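Local coordinates for DUF6844 domain-containing protein (Francisella tularensis subsp. tularensis, PDB 4QVR) that is of unknown function, a DUF6844-domain protein that carries a signal sequence and folds into helices around two antiparallel sheets, at residues A[422-427]-A[444-449]; A[251-256]-A[317-322]. All blocks are in the same frame, centred on the assembly; numbering follows the deposited sequence.

Interaction 1. Residues A[422-427]-A[444-449]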
ATOM      1  N   VAL A 422       0.151  18.719  -7.508  1.00100.98           N
ATOM      2  CA  VAL A 422      -0.588  19.663  -8.350  1.00103.03           C
ATOM      3  C   VAL A 422      -1.747  18.994  -9.072  1.00 99.40           C
ATOM      4  O   VAL A 422      -1.691  17.812  -9.408  1.00100.77           O
ATOM      5  CB  VAL A 422       0.336  20.318  -9.411  1.00104.03           C
ATOM      6  CG1 VAL A 422      -0.450  21.260 -10.321  1.00107.53           C
ATOM      7  CG2 VAL A 422       1.475  21.066  -8.734  1.00105.50           C
ATOM      8  N   GLY A 423      -2.800  19.767  -9.302  1.00100.21           N
ATOM      9  CA  GLY A 423      -3.948  19.295 -10.043  1.00 97.92           C
ATOM     10  C   GLY A 423      -4.663  18.150  -9.384  1.00 89.78           C
ATOM     11  O   GLY A 423      -4.569  17.010  -9.820  1.00 89.58           O
ATOM     12  N   LEU A 424      -5.369  18.460  -8.315  1.00 89.64           N
ATOM     13  CA  LEU A 424      -6.147  17.470  -7.609  1.00 87.63           C
ATOM     14  C   LEU A 424      -7.593  17.844  -7.711  1.00 86.81           C
ATOM     15  O   LEU A 424      -8.004  18.847  -7.133  1.00 90.71           O
ATOM     16  CB  LEU A 424      -5.763  17.432  -6.140  1.00 85.96           C
ATOM     17  CG  LEU A 424      -4.399  16.877  -5.810  1.00 84.57           C
ATOM     18  CD1 LEU A 424      -4.224  16.920  -4.300  1.00 84.37           C
ATOM     19  CD2 LEU A 424      -4.276  15.453  -6.339  1.00 85.14           C
ATOM     20  N   LYS A 425      -8.378  17.064  -8.448  1.00 84.07           N
ATOM     21  CA  LYS A 425      -9.790  17.369  -8.531  1.00 85.56           C
ATOM     22  C   LYS A 425     -10.630  16.367  -7.742  1.00 77.24           C
ATOM     23  O   LYS A 425     -10.378  15.161  -7.739  1.00 76.52           O
ATOM     24  CB  LYS A 425     -10.280  17.523  -9.980  1.00 91.46           C
ATOM     25  CG  LYS A 425     -10.259  16.286 -10.850  1.00 96.34           C
ATOM     26  CD  LYS A 425     -10.892  16.613 -12.200  1.00105.54           C
ATOM     27  CE  LYS A 425     -10.863  15.428 -13.154  1.00107.68           C
ATOM     28  NZ  LYS A 425     -11.493  15.729 -14.467  1.00111.59           N
ATOM     29  N   THR A 426     -11.611  16.901  -7.033  1.00 72.86           N
ATOM     30  CA  THR A 426     -12.515  16.099  -6.264  1.00 69.37           C
ATOM     31  C   THR A 426     -13.514  15.524  -7.240  1.00 68.72           C
ATOM     32  O   THR A 426     -14.131  16.277  -7.980  1.00 75.53           O
ATOM     33  CB  THR A 426     -13.237  16.978  -5.245  1.00 68.86           C
ATOM     34  OG1 THR A 426     -12.257  17.579  -4.400  1.00 71.34           O
ATOM     35  CG2 THR A 426     -14.236  16.167  -4.396  1.00 65.03           C
ATOM     36  N   VAL A 427     -13.674  14.198  -7.269  1.00 62.10           N
ATOM     37  CA  VAL A 427     -14.651  13.619  -8.180  1.00 61.50           C
ATOM     38  C   VAL A 427     -15.819  12.991  -7.470  1.00 61.39           C
ATOM     39  O   VAL A 427     -16.746  12.514  -8.110  1.00 64.34           O
ATOM     40  CB  VAL A 427     -14.041  12.604  -9.159  1.00 61.81           C
ATOM     41  CG1 VAL A 427     -13.024  13.299 -10.062  1.00 66.21           C
ATOM     42  CG2 VAL A 427     -13.443  11.430  -8.423  1.00 56.70           C
ATOM     43  N   VAL A 444     -14.199  11.880   0.461  1.00 52.45           N
ATOM     44  CA  VAL A 444     -13.921  12.416  -0.862  1.00 53.74           C
ATOM     45  C   VAL A 444     -13.144  11.386  -1.650  1.00 51.19           C
ATOM     46  O   VAL A 444     -12.538  10.457  -1.074  1.00 49.06           O
ATOM     47  CB  VAL A 444     -13.062  13.711  -0.827  1.00 57.16           C
ATOM     48  CG1 VAL A 444     -13.810  14.853  -0.154  1.00 61.20           C
ATOM     49  CG2 VAL A 444     -11.740  13.463  -0.120  1.00 56.86           C
ATOM     50  N   VAL A 445     -13.190  11.555  -2.965  1.00 50.50           N
ATOM     51  CA  VAL A 445     -12.406  10.776  -3.895  1.00 49.15           C
ATOM     52  C   VAL A 445     -11.734  11.815  -4.753  1.00 53.53           C
ATOM     53  O   VAL A 445     -12.408  12.604  -5.438  1.00 55.44           O
ATOM     54  CB  VAL A 445     -13.232   9.861  -4.798  1.00 51.03           C
ATOM     55  CG1 VAL A 445     -12.295   9.078  -5.709  1.00 49.23           C
ATOM     56  CG2 VAL A 445     -14.099   8.914  -3.968  1.00 49.15           C
ATOM     57  N   LEU A 446     -10.412  11.847  -4.688  1.00 55.67           N
ATOM     58  CA  LEU A 446      -9.650  12.809  -5.430  1.00 57.06           C
ATOM     59  C   LEU A 446      -9.045  12.101  -6.615  1.00 60.22           C
ATOM     60  O   LEU A 446      -8.768  10.906  -6.553  1.00 56.01           O
ATOM     61  CB  LEU A 446      -8.559  13.439  -4.556  1.00 58.11           C
ATOM     62  CG  LEU A 446      -8.988  14.221  -3.300  1.00 59.57           C
ATOM     63  CD1 LEU A 446      -7.794  14.950  -2.695  1.00 62.30           C
ATOM     64  CD2 LEU A 446     -10.081  15.228  -3.584  1.00 62.26           C
ATOM     65  N   LYS A 447      -8.876  12.846  -7.705  1.00 62.41           N
ATOM     66  CA  LYS A 447      -8.274  12.324  -8.925  1.00 66.69           C
ATOM     67  C   LYS A 447      -7.028  13.152  -9.229  1.00 67.52           C
ATOM     68  O   LYS A 447      -7.090  14.383  -9.278  1.00 65.22           O
ATOM     69  CB  LYS A 447      -9.231  12.412 -10.112  1.00 70.85           C
ATOM     70  CG  LYS A 447      -8.632  11.874 -11.403  1.00 74.85           C
ATOM     71  CD  LYS A 447      -9.402  12.342 -12.621  1.00 81.28           C
ATOM     72  CE  LYS A 447      -8.721  11.900 -13.909  1.00 89.14           C
ATOM     73  NZ  LYS A 447      -9.339  12.485 -15.134  1.00 93.95           N
ATOM     74  N   TRP A 448      -5.915  12.452  -9.423  1.00 66.61           N
ATOM     75  CA  TRP A 448      -4.626  13.041  -9.720  1.00 70.70           C
ATOM     76  C   TRP A 448      -4.143  12.521 -11.064  1.00 77.97           C
ATOM     77  O   TRP A 448      -4.216  11.322 -11.336  1.00 75.46           O
ATOM     78  CB  TRP A 448      -3.616  12.656  -8.638  1.00 68.44           C
ATOM     79  CG  TRP A 448      -2.232  13.181  -8.866  1.00 68.63           C
ATOM     80  CD1 TRP A 448      -1.857  14.488  -8.948  1.00 74.99           C
ATOM     81  CD2 TRP A 448      -1.036  12.417  -8.971  1.00 66.47           C
ATOM     82  NE1 TRP A 448      -0.508  14.584  -9.138  1.00 74.98           N
ATOM     83  CE2 TRP A 448       0.023  13.324  -9.146  1.00 73.07           C
ATOM     84  CE3 TRP A 448      -0.756  11.055  -8.953  1.00 64.47           C
ATOM     85  CZ2 TRP A 448       1.341  12.907  -9.306  1.00 75.50           C
ATOM     86  CZ3 TRP A 448       0.549  10.642  -9.112  1.00 68.92           C
ATOM     87  CH2 TRP A 448       1.583  11.563  -9.281  1.00 71.17           C
ATOM     88  N   ASP A 449      -3.634  13.434 -11.883  1.00 85.31           N
ATOM     89  CA  ASP A 449      -3.115  13.118 -13.203  1.00 96.95           C
ATOM     90  C   ASP A 449      -1.615  13.401 -13.219  1.00100.74           C
ATOM     91  O   ASP A 449      -1.201  14.559 -13.167  1.00113.91           O
ATOM     92  CB  ASP A 449      -3.857  13.946 -14.268  1.00103.10           C
ATOM     93  CG  ASP A 449      -5.268  13.413 -14.545  1.00104.64           C
ATOM     94  OD1 ASP A 449      -5.380  12.250 -14.996  1.00104.11           O
ATOM     95  OD2 ASP A 449      -6.256  14.159 -14.346  1.00104.09           O
TER
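V427 N donates to V445 O at 2.7 Å, with an angle of 170° at the hydrogen. Next to it, K425 and K447 form an antiparallel hydrogen-bonded pair. K447 N reaches K425 O at 2.8 Å, and K425 N returns the bond to K447 O at 3.1 Å. These bonds join strands 424-433 and 440-448 as a beta hairpin. T426 and L446 are a non-hydrogen-bonded pair, their CA atoms 4.4 Å apart.

The two lysines rise from one face and run side by side in the same direction. Both chains are extended beyond CG. Their first torsions differ: CG of K447 is anti to the backbone N (chi1 -180°), and CG of K425 sits between N and the carbonyl carbon (chi1 66°). The two chains still come out alongside each other, so that K425 CE meets K447 CD in a tight contact of 3.5 Å. The ammonium groups end 4.0 Å apart, K425 NZ to K447 NZ. K447 NZ also forms a salt bridge with D449 OD2. V427 joins this side: its CG2 meets V445 CG1, and its CG1 rests on K447 CB.

On the opposite face, L424 CD2 packs obliquely on W448 CB at 3.7 Å. V422 O lies at the edge of the indole, in its plane, 3.4 Å from W448 CD1. L446 turns its CD2 branch against T426 OG1 and CA. Helix 349-370 covers this face, with L364 against L424, A360 against L446 and I368 against W448.

The side of L424, L446 and W448 is thus largely apolar and lies on a helix. The other side carries the two lysine ends beside V427 and V445. The nearby ammonium groups should repel; D449 probably offsets this in part.

Interaction 2. Residues A[251-256]-A[317-322]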
ATOM      1  N   LEU A 251       3.377  -2.588  -7.182  1.00 38.95           N
ATOM      2  CA  LEU A 251       2.516  -3.235  -6.168  1.00 41.02           C
ATOM      3  C   LEU A 251       1.363  -2.266  -5.886  1.00 40.87           C
ATOM      4  O   LEU A 251       1.547  -1.217  -5.311  1.00 40.48           O
ATOM      5  CB  LEU A 251       3.296  -3.545  -4.901  1.00 38.79           C
ATOM      6  CG  LEU A 251       2.524  -4.419  -3.912  1.00 39.91           C
ATOM      7  CD1 LEU A 251       2.392  -5.837  -4.445  1.00 38.66           C
ATOM      8  CD2 LEU A 251       3.238  -4.460  -2.593  1.00 39.93           C
ATOM      9  N   LEU A 252       0.169  -2.631  -6.299  1.00 43.64           N
ATOM     10  CA  LEU A 252      -0.971  -1.735  -6.217  1.00 45.09           C
ATOM     11  C   LEU A 252      -2.135  -2.288  -5.375  1.00 42.37           C
ATOM     12  O   LEU A 252      -2.437  -3.475  -5.472  1.00 37.27           O
ATOM     13  CB  LEU A 252      -1.448  -1.587  -7.644  1.00 52.45           C
ATOM     14  CG  LEU A 252      -2.402  -0.507  -8.076  1.00 61.06           C
ATOM     15  CD1 LEU A 252      -1.649   0.815  -8.082  1.00 66.74           C
ATOM     16  CD2 LEU A 252      -2.903  -0.845  -9.468  1.00 65.77           C
ATOM     17  N   PRO A 253      -2.782  -1.436  -4.547  1.00 39.56           N
ATOM     18  CA  PRO A 253      -3.946  -1.957  -3.812  1.00 38.55           C
ATOM     19  C   PRO A 253      -5.099  -2.086  -4.766  1.00 38.39           C
ATOM     20  O   PRO A 253      -5.241  -1.252  -5.673  1.00 39.24           O
ATOM     21  CB  PRO A 253      -4.276  -0.865  -2.777  1.00 40.33           C
ATOM     22  CG  PRO A 253      -3.280   0.228  -2.964  1.00 42.03           C
ATOM     23  CD  PRO A 253      -2.245  -0.197  -3.969  1.00 40.45           C
ATOM     24  N   ILE A 254      -5.931  -3.101  -4.598  0.70 36.96           N
ATOM     25  CA  ILE A 254      -7.084  -3.213  -5.484  0.70 38.92           C
ATOM     26  C   ILE A 254      -8.404  -3.275  -4.767  0.70 36.97           C
ATOM     27  O   ILE A 254      -9.424  -2.972  -5.374  0.70 37.57           O
ATOM     28  CB  ILE A 254      -6.953  -4.343  -6.511  0.70 42.83           C
ATOM     29  CG1 ILE A 254      -6.748  -5.684  -5.830  0.70 41.73           C
ATOM     30  CG2 ILE A 254      -5.804  -4.035  -7.476  0.70 44.31           C
ATOM     31  CD1 ILE A 254      -6.782  -6.814  -6.828  0.70 47.27           C
ATOM     32  N   LYS A 255      -8.371  -3.605  -3.475  1.00 35.63           N
ATOM     33  CA  LYS A 255      -9.547  -3.677  -2.673  1.00 35.26           C
ATOM     34  C   LYS A 255      -9.174  -3.549  -1.203  1.00 34.22           C
ATOM     35  O   LYS A 255      -8.166  -4.102  -0.759  1.00 34.15           O
ATOM     36  CB  LYS A 255     -10.166  -5.063  -2.878  1.00 41.54           C
ATOM     37  CG  LYS A 255     -11.516  -5.290  -2.194  1.00 41.29           C
ATOM     38  CD  LYS A 255     -12.605  -4.523  -2.930  1.00 43.76           C
ATOM     39  CE  LYS A 255     -13.877  -4.457  -2.114  1.00 46.41           C
ATOM     40  NZ  LYS A 255     -14.857  -3.568  -2.761  1.00 51.56           N
ATOM     41  N   THR A 256      -9.963  -2.789  -0.443  1.00 33.04           N
ATOM     42  CA  THR A 256      -9.757  -2.668   0.989  1.00 33.08           C
ATOM     43  C   THR A 256     -11.059  -3.015   1.649  1.00 33.72           C
ATOM     44  O   THR A 256     -12.097  -2.922   1.008  1.00 32.36           O
ATOM     45  CB  THR A 256      -9.346  -1.272   1.419  1.00 34.62           C
ATOM     46  OG1 THR A 256     -10.215  -0.310   0.807  1.00 35.27           O
ATOM     47  CG2 THR A 256      -7.930  -0.987   0.978  1.00 37.21           C
ATOM     48  N   GLY A 317      -6.827   4.187   0.692  1.00 34.01           N
ATOM     49  CA  GLY A 317      -5.685   4.157  -0.197  1.00 34.76           C
ATOM     50  C   GLY A 317      -5.915   4.750  -1.553  1.00 39.25           C
ATOM     51  O   GLY A 317      -6.800   5.593  -1.730  1.00 39.99           O
ATOM     52  N   ILE A 318      -5.087   4.323  -2.506  1.00 41.07           N
ATOM     53  CA  ILE A 318      -5.157   4.794  -3.876  1.00 42.27           C
ATOM     54  C   ILE A 318      -5.536   3.653  -4.810  1.00 41.57           C
ATOM     55  O   ILE A 318      -5.423   2.468  -4.453  1.00 38.73           O
ATOM     56  CB  ILE A 318      -3.817   5.416  -4.325  1.00 46.88           C
ATOM     57  CG1 ILE A 318      -2.723   4.366  -4.536  1.00 46.80           C
ATOM     58  CG2 ILE A 318      -3.348   6.424  -3.307  1.00 49.04           C
ATOM     59  CD1 ILE A 318      -2.830   3.644  -5.858  1.00 47.24           C
ATOM     60  N   ARG A 319      -6.026   4.018  -5.991  1.00 40.71           N
ATOM     61  CA  ARG A 319      -6.385   3.047  -7.023  1.00 42.43           C
ATOM     62  C   ARG A 319      -5.986   3.619  -8.353  1.00 46.18           C
ATOM     63  O   ARG A 319      -5.966   4.829  -8.520  1.00 49.86           O
ATOM     64  CB  ARG A 319      -7.902   2.804  -7.093  1.00 44.22           C
ATOM     65  CG  ARG A 319      -8.572   2.246  -5.845  1.00 42.39           C
ATOM     66  CD  ARG A 319      -8.161   0.811  -5.525  1.00 41.50           C
ATOM     67  NE  ARG A 319      -8.889   0.419  -4.344  1.00 37.63           N
ATOM     68  CZ  ARG A 319      -8.513   0.669  -3.106  1.00 36.77           C
ATOM     69  NH1 ARG A 319      -7.349   1.249  -2.843  1.00 34.74           N
ATOM     70  NH2 ARG A 319      -9.306   0.304  -2.113  1.00 39.93           N
ATOM     71  N   VAL A 320      -5.696   2.754  -9.307  1.00 47.54           N
ATOM     72  CA  VAL A 320      -5.408   3.199 -10.637  1.00 50.77           C
ATOM     73  C   VAL A 320      -6.569   2.788 -11.498  1.00 53.62           C
ATOM     74  O   VAL A 320      -7.054   1.667 -11.415  1.00 50.67           O
ATOM     75  CB  VAL A 320      -4.114   2.607 -11.212  1.00 52.96           C
ATOM     76  CG1 VAL A 320      -3.959   2.996 -12.669  1.00 58.39           C
ATOM     77  CG2 VAL A 320      -2.912   3.099 -10.419  1.00 55.58           C
ATOM     78  N   GLY A 321      -7.020   3.722 -12.319  1.00 55.86           N
ATOM     79  CA  GLY A 321      -8.097   3.469 -13.251  1.00 60.14           C
ATOM     80  C   GLY A 321      -7.723   4.060 -14.597  1.00 63.88           C
ATOM     81  O   GLY A 321      -6.651   4.674 -14.751  1.00 61.57           O
ATOM     82  N   PHE A 322      -8.621   3.892 -15.559  1.00 69.14           N
ATOM     83  CA  PHE A 322      -8.416   4.368 -16.931  1.00 72.12           C
ATOM     84  C   PHE A 322      -9.721   4.958 -17.424  1.00 73.59           C
ATOM     85  O   PHE A 322     -10.750   4.296 -17.363  1.00 73.15           O
ATOM     86  CB  PHE A 322      -7.974   3.212 -17.820  1.00 74.03           C
ATOM     87  CG  PHE A 322      -6.704   2.535 -17.349  1.00 76.22           C
ATOM     88  CD1 PHE A 322      -5.458   3.047 -17.686  1.00 77.07           C
ATOM     89  CD2 PHE A 322      -6.760   1.384 -16.567  1.00 74.59           C
ATOM     90  CE1 PHE A 322      -4.299   2.424 -17.262  1.00 78.02           C
ATOM     91  CE2 PHE A 322      -5.604   0.763 -16.139  1.00 75.07           C
ATOM     92  CZ  PHE A 322      -4.367   1.281 -16.483  1.00 73.78           C
TER
HETATM   93  O   HOH W   1      -5.934  -0.124  -8.021  1.00 49.29           O
HETATM   94  O   HOH W   2     -11.502  -1.108  -4.714  1.00 58.08           O
HETATM   95  O   HOH W   3     -11.926  -0.943  -1.833  1.00 44.95           O
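T256 OG1 is gripped by R319 NH2 at 3.1 Å in a weak, bent bond (125°), and also by G314 O and Y316 N. A water accepts from R319 NH2 at 2.9 Å and from T256 N, so it bridges the same two residues. A second water accepts from R319 NE and lies close to I254 O. T256 OG1 and both waters lie at the edge of the guanidinium, in its plane, while K255 N lies over one face. R319 NH1 turns back to I318 O at 2.8 Å and also bonds Y316 O. The R319 chain folds at chi2 (-68°), which brings its head back beside P253, with NH1 near P253 CB. A third water links P253 O to V320 N.

Beside this polar network, L252 CD1 touches both V320 CG2 at 3.5 Å and I318 CD1 at 3.8 Å. P253 CG lies on I318 O.

The contact is buried. Segments 251-256 and 318-322 cross at 96°. They belong to edge strands of two different sheets: 251-261 pairs with 264-273, and 318-322 with 328-337. Helix 67-78 packs on I254 and R319, and helix 349-370 on I318.

The two contacts share the four-stranded antiparallel sheet, ordered 318-322, 328-337, 440-448, 424-433. Interaction 1 joins the last two strands as a hairpin. Interaction 2 lies at the other edge, where strand 318-322 meets the separate three-stranded sheet. Their centres are 15 Å apart and their nearest atoms about 7 Å, so they do not touch. Strand 328-337 links them by backbone bonds to both 318-322 and 440-448. Helix 349-370 also spans both; its L364 touches L424 and I318. Interaction 2 is buried near the chain centre, while interaction 1 is partly exposed, its centre about 19 Å from that of the chain. No active site is known.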